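Local coordinates for disulphide isomerase (Xylella fastidiosa, PDB 3FK8), which probably catalyses the making, breaking or shuffling of disulphide bonds as a thioredoxin-like isomerase, at residues Asn39-Thr42 with Asp43-Ala46; Leu80-Ala83 with Tyr84-Ile88; Tyr106-Lys109 with Gly110-Ala114; Arg117-Asp121 with Gln122-Asp126; Tyr125-Phe128 with Ala129-Glu133. All blocks are in the same frame, centred on the assembly; numbering follows the deposited sequence.

The five contacts follow in order along one thioredoxin-like chain, the last two overlapping. Interaction 1 is the start of helix 42-51, with its CxxC sequence. Interaction 2 ends helix 78-83, about 19 Å away between centres. Interaction 3 leaves edge strand 104-107 of the mixed four-stranded sheet. Interactions 4 and 5 share Tyr-125 and Asp-126 and build helix 121-132, their centres about 11 Å apart. Interactions 2 and 4 lie on opposite sides of the chain's centre. A salt bridge from Asp-43 to Arg-117 joins interactions 1 and 4. Lys-109 ties interaction 3 to interaction 2, and Phe-127 ties it to interaction 5. Interaction 3 touches all four others.

Interaction 1. Residues Asn39-Thr42 with Asp43-Ala46. With FMT (formic acid), chain B.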
loop_
_atom_site.group_PDB
_atom_site.type_symbol
_atom_site.label_atom_id
_atom_site.label_comp_id
_atom_site.label_asym_id
_atom_site.label_seq_id
_atom_site.Cartn_x
_atom_site.Cartn_y
_atom_site.Cartn_z
ATOM N N ASN A 39 -0.963 12.053 -3.258
ATOM C CA ASN A 39 0.228 12.892 -3.205
ATOM C C ASN A 39 0.121 14.081 -2.273
ATOM O O ASN A 39 1.150 14.553 -1.795
ATOM C CB ASN A 39 0.588 13.355 -4.626
ATOM C CG ASN A 39 1.060 12.214 -5.494
ATOM O OD1 ASN A 39 1.769 11.324 -5.044
ATOM N ND2 ASN A 39 0.632 12.207 -6.741
ATOM N N TRP A 40 -1.092 14.548 -2.005
ATOM C CA TRP A 40 -1.280 15.685 -1.094
ATOM C C TRP A 40 -1.050 15.309 0.345
ATOM O O TRP A 40 -0.908 16.200 1.175
ATOM C CB TRP A 40 -2.683 16.309 -1.258
ATOM C CG TRP A 40 -3.776 15.381 -0.936
ATOM C CD1 TRP A 40 -4.518 14.625 -1.848
ATOM C CD2 TRP A 40 -4.304 15.054 0.372
ATOM N NE1 TRP A 40 -5.443 13.867 -1.163
ATOM C CE2 TRP A 40 -5.330 14.082 0.189
ATOM C CE3 TRP A 40 -4.006 15.471 1.677
ATOM C CZ2 TRP A 40 -6.066 13.556 1.265
ATOM C CZ3 TRP A 40 -4.732 14.959 2.728
ATOM C CH2 TRP A 40 -5.752 14.002 2.526
ATOM N N CYS A 41 -1.078 14.012 0.670
ATOM C CA CYS A 41 -1.059 13.598 2.055
ATOM C C CYS A 41 0.354 13.385 2.580
ATOM O O CYS A 41 1.120 12.559 2.064
ATOM C CB CYS A 41 -1.838 12.330 2.160
ATOM S SG CYS A 41 -1.732 11.626 3.876
ATOM N N THR A 42 0.714 14.199 3.565
ATOM C CA THR A 42 2.079 14.178 4.056
ATOM C C THR A 42 2.403 12.826 4.702
ATOM O O THR A 42 3.541 12.385 4.635
ATOM C CB THR A 42 2.387 15.410 4.962
ATOM O OG1 THR A 42 1.562 15.394 6.147
ATOM C CG2 THR A 42 2.113 16.653 4.169
ATOM N N ASP A 43 1.418 12.150 5.338
ATOM C CA ASP A 43 1.684 10.820 5.853
ATOM C C ASP A 43 1.937 9.802 4.772
ATOM O O ASP A 43 2.804 8.927 4.887
ATOM C CB ASP A 43 0.535 10.399 6.756
ATOM C CG ASP A 43 0.399 11.344 7.919
ATOM O OD1 ASP A 43 1.239 11.261 8.870
ATOM O OD2 ASP A 43 -0.486 12.210 7.891
ATOM N N CYS A 44 1.233 9.940 3.639
ATOM C CA CYS A 44 1.493 9.053 2.503
ATOM C C CYS A 44 2.877 9.282 1.909
ATOM O O CYS A 44 3.571 8.318 1.546
ATOM C CB CYS A 44 0.484 9.302 1.409
ATOM S SG CYS A 44 -1.233 8.866 1.847
ATOM N N ARG A 45 3.282 10.557 1.809
ATOM C CA ARG A 45 4.607 10.841 1.305
ATOM C C ARG A 45 5.685 10.298 2.244
ATOM O O ARG A 45 6.692 9.760 1.810
ATOM C CB ARG A 45 4.802 12.340 1.092
ATOM C CG ARG A 45 3.835 12.923 0.014
ATOM C CD ARG A 45 4.203 14.345 -0.471
ATOM N NE ARG A 45 4.356 15.284 0.651
ATOM C CZ ARG A 45 3.395 16.067 1.154
ATOM N NH1 ARG A 45 2.166 16.051 0.665
ATOM N NH2 ARG A 45 3.670 16.898 2.155
ATOM N N ALA A 46 5.467 10.432 3.556
ATOM C CA ALA A 46 6.427 9.905 4.523
ATOM C C ALA A 46 6.539 8.390 4.472
ATOM O O ALA A 46 7.642 7.838 4.569
ATOM C CB ALA A 46 6.085 10.388 5.909
HETATM C C FMT B . -2.054 15.827 5.054
HETATM O O1 FMT B . -1.233 16.506 4.410
HETATM O O2 FMT B . -1.862 14.694 5.527
#
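The CxxC motif at a helix start, as in thioredoxins, brings Cys-41 against Cys-44. Their SG atoms are 3.5 Å apart, too far for a disulphide, which is consistent with free thiols. Cys-41 is the N-cap of helix 42-51. Its SG, anti to the backbone N (chi1 174°), is turned to the helix end and accepts from Cys-44 N at 3.4 Å, with an N-H...S angle of 155°. Its carbonyl O takes the first-turn bond from Arg-45 N at 3.0 Å.

Arg-45 folds back over the loop, bent at chi3 (-53°). Its NH1 gives a bond to Asn-39 O at 3.1 Å, with the acceptor in the guanidinium plane. One face of the guanidinium lies over Thr-42 CA. The side chain of Asn-39 is held elsewhere, by Tyr-8 and Glu-10, and Trp-40 NE1 by Gly-72 O. Asp-43 OD1 forms a salt bridge with Arg-117.

A formic acid molecule, probably from the crystallisation liquor, sits between the Trp-40 ring edge and the helix start. Its O1 accepts from Thr-42 N at 3.1 Å, and its O2 lies 3.5 Å from Cys-41 SG.

Interaction 2. Residues Leu80-Ala83 with Tyr84-Ile88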
loop_
_atom_site.group_PDB
_atom_site.type_symbol
_atom_site.label_atom_id
_atom_site.label_comp_id
_atom_site.label_asym_id
_atom_site.label_seq_id
_atom_site.Cartn_x
_atom_site.Cartn_y
_atom_site.Cartn_z
ATOM N N LEU A 80 -12.409 0.707 -5.858
ATOM C CA LEU A 80 -11.362 -0.251 -5.627
ATOM C C LEU A 80 -11.059 -0.368 -4.124
ATOM O O LEU A 80 -10.852 -1.473 -3.613
ATOM C CB LEU A 80 -10.189 0.125 -6.542
ATOM C CG LEU A 80 -8.894 -0.627 -6.514
ATOM C CD1 LEU A 80 -9.145 -2.069 -6.878
ATOM C CD2 LEU A 80 -7.929 0.010 -7.520
ATOM N N SER A 81 -11.119 0.753 -3.394
ATOM C CA SER A 81 -11.098 0.671 -1.945
ATOM C C SER A 81 -12.280 -0.185 -1.426
ATOM O O SER A 81 -12.118 -1.052 -0.582
ATOM C CB SER A 81 -11.088 2.089 -1.323
ATOM O OG SER A 81 -11.159 1.980 0.097
ATOM N N GLN A 82 -13.478 0.111 -1.911
ATOM C CA GLN A 82 -14.651 -0.633 -1.426
ATOM C C GLN A 82 -14.519 -2.128 -1.686
ATOM O O GLN A 82 -14.950 -2.937 -0.872
ATOM C CB GLN A 82 -15.912 -0.101 -2.074
ATOM C CG GLN A 82 -16.291 1.293 -1.599
ATOM C CD GLN A 82 -17.542 1.783 -2.297
ATOM O OE1 GLN A 82 -17.628 1.782 -3.517
ATOM N NE2 GLN A 82 -18.520 2.217 -1.509
ATOM N N ALA A 83 -13.904 -2.512 -2.813
ATOM C CA ALA A 83 -13.813 -3.919 -3.204
ATOM C C ALA A 83 -12.942 -4.722 -2.251
ATOM O O ALA A 83 -13.105 -5.915 -2.113
ATOM C CB ALA A 83 -13.273 -4.045 -4.631
ATOM N N TYR A 84 -11.984 -4.012 -1.629
ATOM C CA TYR A 84 -10.930 -4.636 -0.839
ATOM C C TYR A 84 -11.083 -4.292 0.625
ATOM O O TYR A 84 -10.117 -4.363 1.394
ATOM C CB TYR A 84 -9.527 -4.297 -1.411
ATOM C CG TYR A 84 -9.217 -5.057 -2.631
ATOM C CD1 TYR A 84 -8.814 -6.386 -2.562
ATOM C CD2 TYR A 84 -9.368 -4.496 -3.901
ATOM C CE1 TYR A 84 -8.596 -7.127 -3.715
ATOM C CE2 TYR A 84 -9.116 -5.244 -5.079
ATOM C CZ TYR A 84 -8.692 -6.548 -4.979
ATOM O OH TYR A 84 -8.546 -7.286 -6.136
ATOM N N GLY A 85 -12.309 -3.973 1.033
ATOM C CA GLY A 85 -12.621 -3.872 2.445
ATOM C C GLY A 85 -12.569 -2.492 3.066
ATOM O O GLY A 85 -12.429 -2.385 4.297
ATOM N N ASP A 86 -12.734 -1.449 2.246
ATOM C CA ASP A 86 -12.759 -0.048 2.704
ATOM C C ASP A 86 -11.560 0.379 3.513
ATOM O O ASP A 86 -11.759 1.031 4.531
ATOM C CB ASP A 86 -14.037 0.239 3.483
ATOM C CG ASP A 86 -15.270 0.077 2.647
ATOM O OD1 ASP A 86 -15.397 0.783 1.622
ATOM O OD2 ASP A 86 -16.140 -0.731 3.048
ATOM N N PRO A 87 -10.339 0.066 3.084
ATOM C CA PRO A 87 -9.177 0.380 3.912
ATOM C C PRO A 87 -9.053 1.888 4.218
ATOM O O PRO A 87 -8.500 2.242 5.244
ATOM C CB PRO A 87 -7.998 -0.070 3.015
ATOM C CG PRO A 87 -8.555 -0.081 1.633
ATOM C CD PRO A 87 -9.922 -0.573 1.816
ATOM N N ILE A 88 -9.508 2.757 3.318
ATOM C CA ILE A 88 -9.273 4.192 3.487
ATOM C C ILE A 88 -10.255 4.851 4.413
ATOM O O ILE A 88 -10.071 6.003 4.780
ATOM C CB ILE A 88 -9.284 4.965 2.147
ATOM C CG1 ILE A 88 -10.700 5.079 1.552
ATOM C CG2 ILE A 88 -8.277 4.331 1.217
ATOM C CD1 ILE A 88 -10.745 5.809 0.228
HETATM O O HOH W 1 -13.634 2.761 0.956
HETATM O O HOH W 2 -18.185 1.331 1.476
#
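Tyr-84 meets Leu-80 and Ser-81 where helix 78-83 finishes in a Schellman motif. Tyr-84 N bonds to Ser-81 O at 3.1 Å. The Tyr-84 ring turns its edge to Leu-80 O, which lies in the ring plane, 3.4 Å from CD2. Leu-80 CD1, in one of two conformers, touches CE2. The ring is also packed against Leu-22 of helix 14-28 and against strands 32-37, 94-98 and 104-107.

Gly-85 follows with a positive phi of 96°, the usual glycine position of this motif. Its N gives a weak bond back to Gln-82 O.

Asp-86 N supplies the motif's six-to-one bond, to Ser-81 O at 2.9 Å. It reaches that oxygen from the face opposite to Tyr-84 N, and both donors lie well out of the carbonyl plane. Ser-81 O is thus gripped twice. The carboxylate of Asp-86 comes back toward the helix, with OD1 3.4 Å from Gln-82 CG. Two waters donate to OD1. One also bonds to Ser-81 OG, and the other accepts from Gln-82 NE2.

Pro-87 sets CD 3.3 Å from both Ser-81 O and Ser-81 OG, while its ring rests on Phe-36 and Val-96. Ile-88 closes the run. Its CG1, between the backbone N and the carbonyl carbon (chi1 72°), lies 3.5 Å from Ser-81 OG.

Interaction 3. Residues Tyr106-Lys109 with Gly110-Ala114; sequences YTTK and GGELA
Glu-112 bends at chi2 (91°) and folds its carboxylate back toward Thr-108 and Tyr-106. Tyr-106 has CG anti to its backbone N, which sends the hydroxyl toward Glu-112 from the strand side. Its OH ends 3.5 Å from Glu-112 OE2, and the ring and carboxylate planes are 80° apart. The side chains of Thr-108 and Glu-112 run antiparallel alongside each other, with Thr-108 CB 3.2 Å from Glu-112 OE1.

The carboxylate ties down the start of the loop. OE1 accepts from Gly-110 N at 2.8 Å, on its syn side but 32° out of the carboxylate plane. OE2 accepts from a water at 2.5 Å, and that water in turn accepts from Lys-109 N at 2.7 Å. One acid therefore serves two successive backbone N-H groups, one directly and one through water. Gly-111 has positive phi and starts a type I beta turn, closed by a bond from Ala-114 N to Gly-111 O at 2.9 Å. Another water accepts from Leu-113 N and has a weak link to Thr-108 OG1, whose main partner is Val-95 N.

In the thioredoxin fold this is the exit from the edge strand toward the C-terminal helix. Strand 104-107 pairs with strand 94-98. Lys-109 NZ reaches across to Asp-90 and Asp-86 O. Tyr-106, Thr-108, Glu-112 and Leu-113 all pack on Phe-127 of helix 121-132.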
loop_
_atom_site.group_PDB
_atom_site.type_symbol
_atom_site.label_atom_id
_atom_site.label_comp_id
_atom_site.label_asym_id
_atom_site.label_seq_id
_atom_site.Cartn_x
_atom_site.Cartn_y
_atom_site.Cartn_z
ATOM N N TYR A 106 -5.456 -9.101 5.226
ATOM C CA TYR A 106 -5.381 -8.092 6.265
ATOM C C TYR A 106 -5.633 -6.746 5.630
ATOM O O TYR A 106 -5.211 -6.516 4.506
ATOM C CB TYR A 106 -3.999 -8.118 6.929
ATOM C CG TYR A 106 -3.733 -6.962 7.898
ATOM C CD1 TYR A 106 -4.466 -6.800 9.098
ATOM C CD2 TYR A 106 -2.770 -6.017 7.596
ATOM C CE1 TYR A 106 -4.200 -5.728 9.978
ATOM C CE2 TYR A 106 -2.517 -4.952 8.468
ATOM C CZ TYR A 106 -3.215 -4.802 9.626
ATOM O OH TYR A 106 -2.892 -3.720 10.437
ATOM N N THR A 107 -6.338 -5.887 6.341
ATOM C CA THR A 107 -6.542 -4.519 5.943
ATOM C C THR A 107 -6.276 -3.620 7.179
ATOM O O THR A 107 -6.590 -4.003 8.313
ATOM C CB THR A 107 -7.998 -4.361 5.400
ATOM O OG1 THR A 107 -8.183 -5.113 4.178
ATOM C CG2 THR A 107 -8.321 -2.949 5.138
ATOM N N THR A 108 -5.785 -2.415 6.976
ATOM C CA THR A 108 -5.675 -1.469 8.108
ATOM C C THR A 108 -7.022 -0.841 8.297
ATOM O O THR A 108 -7.443 -0.119 7.459
ATOM C CB THR A 108 -4.609 -0.449 7.871
ATOM O OG1 THR A 108 -4.781 0.123 6.564
ATOM C CG2 THR A 108 -3.237 -1.127 7.931
ATOM N N LYS A 109 -7.717 -1.163 9.389
ATOM C CA LYS A 109 -9.047 -0.646 9.644
ATOM C C LYS A 109 -9.090 0.317 10.831
ATOM O O LYS A 109 -10.172 0.646 11.294
ATOM C CB LYS A 109 -10.020 -1.819 9.854
ATOM C CG LYS A 109 -10.337 -2.512 8.552
ATOM C CD LYS A 109 -10.770 -1.495 7.500
ATOM C CE LYS A 109 -12.262 -1.195 7.639
ATOM N NZ LYS A 109 -12.684 -0.040 6.803
ATOM N N GLY A 110 -7.938 0.704 11.398
ATOM C CA GLY A 110 -7.891 1.581 12.571
ATOM C C GLY A 110 -6.923 2.676 12.369
ATOM O O GLY A 110 -6.410 3.225 13.332
ATOM N N GLY A 111 -6.651 3.014 11.092
ATOM C CA GLY A 111 -5.758 4.126 10.846
ATOM C C GLY A 111 -4.362 3.829 11.357
ATOM O O GLY A 111 -3.618 4.741 11.713
ATOM N N GLU A 112 -3.969 2.545 11.287
ATOM C CA GLU A 112 -2.642 2.088 11.754
ATOM C C GLU A 112 -1.479 2.891 11.173
ATOM O O GLU A 112 -0.474 3.109 11.841
ATOM C CB GLU A 112 -2.431 0.611 11.409
ATOM C CG GLU A 112 -3.207 -0.348 12.284
ATOM C CD GLU A 112 -4.599 -0.708 11.756
ATOM O OE1 GLU A 112 -5.217 0.081 11.001
ATOM O OE2 GLU A 112 -5.133 -1.757 12.210
ATOM N N LEU A 113 -1.604 3.311 9.906
ATOM C CA LEU A 113 -0.539 4.075 9.232
ATOM C C LEU A 113 -0.931 5.529 8.993
ATOM O O LEU A 113 -0.180 6.247 8.336
ATOM C CB LEU A 113 -0.133 3.398 7.903
ATOM C CG LEU A 113 0.381 1.976 8.091
ATOM C CD1 LEU A 113 0.585 1.365 6.704
ATOM C CD2 LEU A 113 1.685 1.928 8.901
ATOM N N ALA A 114 -2.033 5.978 9.588
ATOM C CA ALA A 114 -2.518 7.317 9.254
ATOM C C ALA A 114 -1.637 8.444 9.831
ATOM O O ALA A 114 -1.788 9.596 9.438
ATOM C CB ALA A 114 -3.968 7.458 9.639
HETATM O O HOH W 3 -3.785 3.134 8.007
HETATM O O HOH W 4 -6.642 3.028 7.940
HETATM O O HOH W 5 -7.244 -2.806 11.426
#

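Interaction 4. Residues Arg117-Asp121 with Gln122-Asp126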
loop_
_atom_site.group_PDB
_atom_site.type_symbol
_atom_site.label_atom_id
_atom_site.label_comp_id
_atom_site.label_asym_id
_atom_site.label_seq_id
_atom_site.Cartn_x
_atom_site.Cartn_y
_atom_site.Cartn_z
ATOM N N ARG A 117 3.842 9.988 9.068
ATOM C CA ARG A 117 4.880 11.043 9.133
ATOM C C ARG A 117 5.589 11.118 10.486
ATOM O O ARG A 117 6.667 11.689 10.558
ATOM C CB ARG A 117 4.316 12.420 8.715
ATOM C CG ARG A 117 3.628 13.103 9.858
ATOM C CD ARG A 117 2.551 14.093 9.296
ATOM N NE ARG A 117 1.910 14.755 10.430
ATOM C CZ ARG A 117 1.005 14.187 11.250
ATOM N NH1 ARG A 117 0.538 12.932 11.029
ATOM N NH2 ARG A 117 0.576 14.916 12.311
ATOM N N LYS A 118 4.970 10.582 11.543
ATOM C CA LYS A 118 5.506 10.598 12.890
ATOM C C LYS A 118 6.216 9.291 13.200
ATOM O O LYS A 118 6.853 9.202 14.250
ATOM C CB LYS A 118 4.368 10.776 13.903
ATOM C CG LYS A 118 3.607 12.102 13.860
ATOM C CD LYS A 118 4.526 13.321 13.906
ATOM C CE LYS A 118 3.813 14.680 13.874
ATOM N NZ LYS A 118 4.767 15.867 14.075
HETATM N N MSE A 119 6.068 8.268 12.357
HETATM C CA MSE A 119 6.659 6.966 12.622
HETATM C C MSE A 119 8.129 6.968 12.275
HETATM O O MSE A 119 8.576 7.686 11.374
HETATM C CB MSE A 119 5.878 5.908 11.856
HETATM C CG MSE A 119 4.478 5.733 12.387
HETATM SE SE MSE A 119 3.477 4.348 11.380
HETATM C CE MSE A 119 4.519 2.814 11.969
ATOM N N SER A 120 8.893 6.184 13.005
ATOM C CA SER A 120 10.305 6.017 12.665
ATOM C C SER A 120 10.451 4.998 11.554
ATOM O O SER A 120 9.530 4.197 11.275
ATOM C CB SER A 120 11.072 5.534 13.893
ATOM O OG SER A 120 10.664 4.238 14.243
ATOM N N ASP A 121 11.631 4.960 10.909
ATOM C CA ASP A 121 11.900 3.917 9.927
ATOM C C ASP A 121 11.782 2.522 10.562
ATOM O O ASP A 121 11.332 1.588 9.907
ATOM C CB ASP A 121 13.290 4.073 9.307
ATOM C CG ASP A 121 13.369 5.212 8.319
ATOM O OD1 ASP A 121 12.338 5.617 7.753
ATOM O OD2 ASP A 121 14.492 5.655 8.016
ATOM N N GLN A 122 12.190 2.380 11.824
ATOM C CA GLN A 122 12.112 1.103 12.481
ATOM C C GLN A 122 10.631 0.726 12.758
ATOM O O GLN A 122 10.246 -0.445 12.630
ATOM C CB GLN A 122 12.868 1.133 13.820
ATOM C CG GLN A 122 12.887 -0.276 14.477
ATOM C CD GLN A 122 13.669 -1.284 13.664
ATOM O OE1 GLN A 122 14.798 -1.025 13.260
ATOM N NE2 GLN A 122 13.137 -2.428 13.462
ATOM N N GLY A 123 9.786 1.714 13.134
ATOM C CA GLY A 123 8.349 1.449 13.340
ATOM C C GLY A 123 7.705 0.985 12.037
ATOM O O GLY A 123 6.897 0.066 12.058
ATOM N N ILE A 124 8.086 1.602 10.914
ATOM C CA ILE A 124 7.543 1.210 9.633
ATOM C C ILE A 124 8.041 -0.194 9.250
ATOM O O ILE A 124 7.256 -1.072 8.843
ATOM C CB ILE A 124 7.828 2.312 8.567
ATOM C CG1 ILE A 124 6.953 3.506 8.925
ATOM C CG2 ILE A 124 7.567 1.812 7.131
ATOM C CD1 ILE A 124 7.333 4.780 8.193
ATOM N N TYR A 125 9.350 -0.429 9.425
ATOM C CA TYR A 125 9.892 -1.748 9.209
ATOM C C TYR A 125 9.133 -2.792 10.031
ATOM O O TYR A 125 8.707 -3.819 9.489
ATOM C CB TYR A 125 11.392 -1.766 9.550
ATOM C CG TYR A 125 11.980 -3.154 9.375
ATOM C CD1 TYR A 125 12.478 -3.563 8.140
ATOM C CD2 TYR A 125 11.975 -4.082 10.431
ATOM C CE1 TYR A 125 13.011 -4.866 7.964
ATOM C CE2 TYR A 125 12.480 -5.357 10.274
ATOM C CZ TYR A 125 12.991 -5.754 9.034
ATOM O OH TYR A 125 13.518 -7.020 8.860
ATOM N N ASP A 126 8.930 -2.516 11.320
ATOM C CA ASP A 126 8.328 -3.520 12.204
ATOM C C ASP A 126 6.895 -3.824 11.738
ATOM O O ASP A 126 6.417 -4.976 11.828
ATOM C CB ASP A 126 8.312 -3.052 13.651
ATOM C CG ASP A 126 9.682 -3.083 14.303
ATOM O OD1 ASP A 126 10.610 -3.694 13.735
ATOM O OD2 ASP A 126 9.790 -2.446 15.358
#
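Ser-120 OG accepts from Gly-123 N at 2.9 Å, with an N-H...O angle of 158°. This is an N-cap bond at the start of helix 121-132, the C-terminal helix of the thioredoxin fold. The serine side chain stands between its own backbone N and carbonyl carbon (chi1 67°), which turns OG to the helix end. The cap satisfies an N-H of the first turn that has no helical carbonyl before it.

The regular helix bonds begin next to it. Ile-124 N gives to Ser-120 O at 3.0 Å, and Tyr-125 N gives to Asp-121 O at 2.9 Å. Asp-121 carries its acid at the positive end of the helix, which would probably favour its negative charge. Its OD1 also bonds to Ser-50 OG of helix 42-51.

Selenomethionine Met-119, just before the cap, packs on Ile-124, four residues after the cap. This pairing is a hydrophobic staple. Met-119 CB lies 3.9 Å from Ile-124 CG1. The Met-119 chain then bends at its end (chi3 68°), and CE comes to 3.6 Å from Gly-123 O. Ile-124 is buried, also touching Ser-50 and Leu-51 of helix 42-51 and Asn-56 of helix 54-63. Met-119 also rests on Leu-113.

From the first turn to the next, a side-chain hydrogen bond runs along the helix surface. Gln-122 bends at chi2, and its NE2 gives to Asp-126 OD1 at 2.8 Å. The acceptor lies in the amide plane, but the donor comes from above the carboxylate plane.

Interaction 5. Residues Tyr125-Phe128 with Ala129-Glu133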
loop_
_atom_site.group_PDB
_atom_site.type_symbol
_atom_site.label_atom_id
_atom_site.label_comp_id
_atom_site.label_asym_id
_atom_site.label_seq_id
_atom_site.Cartn_x
_atom_site.Cartn_y
_atom_site.Cartn_z
ATOM N N TYR A 125 9.350 -0.429 9.425
ATOM C CA TYR A 125 9.892 -1.748 9.209
ATOM C C TYR A 125 9.133 -2.792 10.031
ATOM O O TYR A 125 8.707 -3.819 9.489
ATOM C CB TYR A 125 11.392 -1.766 9.550
ATOM C CG TYR A 125 11.980 -3.154 9.375
ATOM C CD1 TYR A 125 12.478 -3.563 8.140
ATOM C CD2 TYR A 125 11.975 -4.082 10.431
ATOM C CE1 TYR A 125 13.011 -4.866 7.964
ATOM C CE2 TYR A 125 12.480 -5.357 10.274
ATOM C CZ TYR A 125 12.991 -5.754 9.034
ATOM O OH TYR A 125 13.518 -7.020 8.860
ATOM N N ASP A 126 8.930 -2.516 11.320
ATOM C CA ASP A 126 8.328 -3.520 12.204
ATOM C C ASP A 126 6.895 -3.824 11.738
ATOM O O ASP A 126 6.417 -4.976 11.828
ATOM C CB ASP A 126 8.312 -3.052 13.651
ATOM C CG ASP A 126 9.682 -3.083 14.303
ATOM O OD1 ASP A 126 10.610 -3.694 13.735
ATOM O OD2 ASP A 126 9.790 -2.446 15.358
ATOM N N PHE A 127 6.173 -2.789 11.307
ATOM C CA PHE A 127 4.791 -2.975 10.860
ATOM C C PHE A 127 4.757 -3.985 9.700
ATOM O O PHE A 127 3.965 -4.945 9.692
ATOM C CB PHE A 127 4.207 -1.626 10.416
ATOM C CG PHE A 127 2.801 -1.756 9.893
ATOM C CD1 PHE A 127 1.733 -1.627 10.759
ATOM C CD2 PHE A 127 2.566 -2.044 8.552
ATOM C CE1 PHE A 127 0.419 -1.795 10.291
ATOM C CE2 PHE A 127 1.241 -2.209 8.064
ATOM C CZ PHE A 127 0.210 -2.076 8.925
ATOM N N PHE A 128 5.581 -3.784 8.685
ATOM C CA PHE A 128 5.566 -4.670 7.532
ATOM C C PHE A 128 6.208 -6.028 7.807
ATOM O O PHE A 128 5.743 -7.061 7.343
ATOM C CB PHE A 128 6.177 -3.950 6.303
ATOM C CG PHE A 128 5.293 -2.848 5.788
ATOM C CD1 PHE A 128 4.179 -3.184 4.974
ATOM C CD2 PHE A 128 5.440 -1.536 6.185
ATOM C CE1 PHE A 128 3.310 -2.202 4.528
ATOM C CE2 PHE A 128 4.552 -0.567 5.775
ATOM C CZ PHE A 128 3.480 -0.895 4.949
ATOM N N ALA A 129 7.220 -6.032 8.671
ATOM C CA ALA A 129 7.875 -7.287 9.071
ATOM C C ALA A 129 6.887 -8.209 9.783
ATOM O O ALA A 129 6.922 -9.436 9.554
ATOM C CB ALA A 129 9.092 -7.011 9.958
ATOM N N LYS A 130 6.017 -7.673 10.649
ATOM C CA LYS A 130 5.014 -8.485 11.337
ATOM C C LYS A 130 4.153 -9.246 10.345
ATOM O O LYS A 130 3.794 -10.402 10.590
ATOM C CB LYS A 130 4.149 -7.628 12.253
ATOM C CG LYS A 130 3.279 -8.425 13.214
ATOM C CD LYS A 130 3.521 -7.969 14.627
ATOM C CE LYS A 130 3.078 -6.526 14.799
ATOM N NZ LYS A 130 3.858 -5.557 13.973
ATOM N N ILE A 131 3.777 -8.595 9.229
ATOM C CA ILE A 131 2.969 -9.247 8.218
ATOM C C ILE A 131 3.746 -10.422 7.593
ATOM O O ILE A 131 3.151 -11.458 7.269
ATOM C CB ILE A 131 2.557 -8.237 7.156
ATOM C CG1 ILE A 131 1.617 -7.180 7.739
ATOM C CG2 ILE A 131 1.937 -8.948 5.943
ATOM C CD1 ILE A 131 1.524 -5.885 6.882
ATOM N N THR A 132 5.068 -10.294 7.485
ATOM C CA THR A 132 5.882 -11.340 6.838
ATOM C C THR A 132 6.171 -12.518 7.768
ATOM O O THR A 132 6.667 -13.542 7.296
ATOM C CB THR A 132 7.221 -10.783 6.272
ATOM O OG1 THR A 132 8.109 -10.434 7.356
ATOM C CG2 THR A 132 6.972 -9.562 5.377
ATOM N N GLU A 133 5.877 -12.376 9.066
ATOM C CA GLU A 133 6.081 -13.454 10.057
ATOM C C GLU A 133 5.156 -14.635 9.809
ATOM O O GLU A 133 5.506 -15.792 10.154
ATOM C CB GLU A 133 5.845 -12.955 11.478
ATOM C CG GLU A 133 6.883 -11.994 12.020
ATOM C CD GLU A 133 6.540 -11.486 13.434
ATOM O OE1 GLU A 133 7.317 -10.660 13.946
ATOM O OE2 GLU A 133 5.508 -11.904 14.035
ATOM O OXT GLU A 133 4.049 -14.443 9.272
#
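Ala-129 and Tyr-125 fit together one turn apart on helix 121-132. The methyl CB of Ala-129 is a small bump beside the ring, 3.8 Å from Tyr-125 CE2. It meets the CD2-CE2 side of the ring obliquely. The same ring reaches Leu-59 of helix 54-63.

A second bump is the end of Ile-131. Its CD1 lodges beside two aromatic rings, 3.9 Å from Phe-127 CE2 and 4.2 Å from Phe-128 CD1. Both approaches are oblique. The two rings, sent off by different first torsions, flank the methyl. Phe-127 has CG anti to the backbone N (chi1 178°), while Phe-128 has it anti to the carbonyl carbon (chi1 -70°). Phe-127 turns an edge to the Phe-128 face, with CD2 of Phe-127 3.6 Å above the Phe-128 ring plane and over its centre.

The backbone is regular at first. Ala-129 N gives to Tyr-125 O at 2.8 Å, and Lys-130 N to Asp-126 O at 3.0 Å. Near the end the bonds weaken: Ile-131 N and Thr-132 N both reach Phe-128 O with weak geometry. Thr-132 OG1 turns back and donates to Ala-129 O at 2.7 Å, beside the chain terminus.

Phe-128 is buried against Leu-47 and Leu-51 of helix 42-51 and Leu-59 of helix 54-63. Ile-131 also touches Phe-64. An aromatic face on the last helix, packed on neighbouring helices and on the exit of the edge strand, fits the C-terminal helix of a thioredoxin fold.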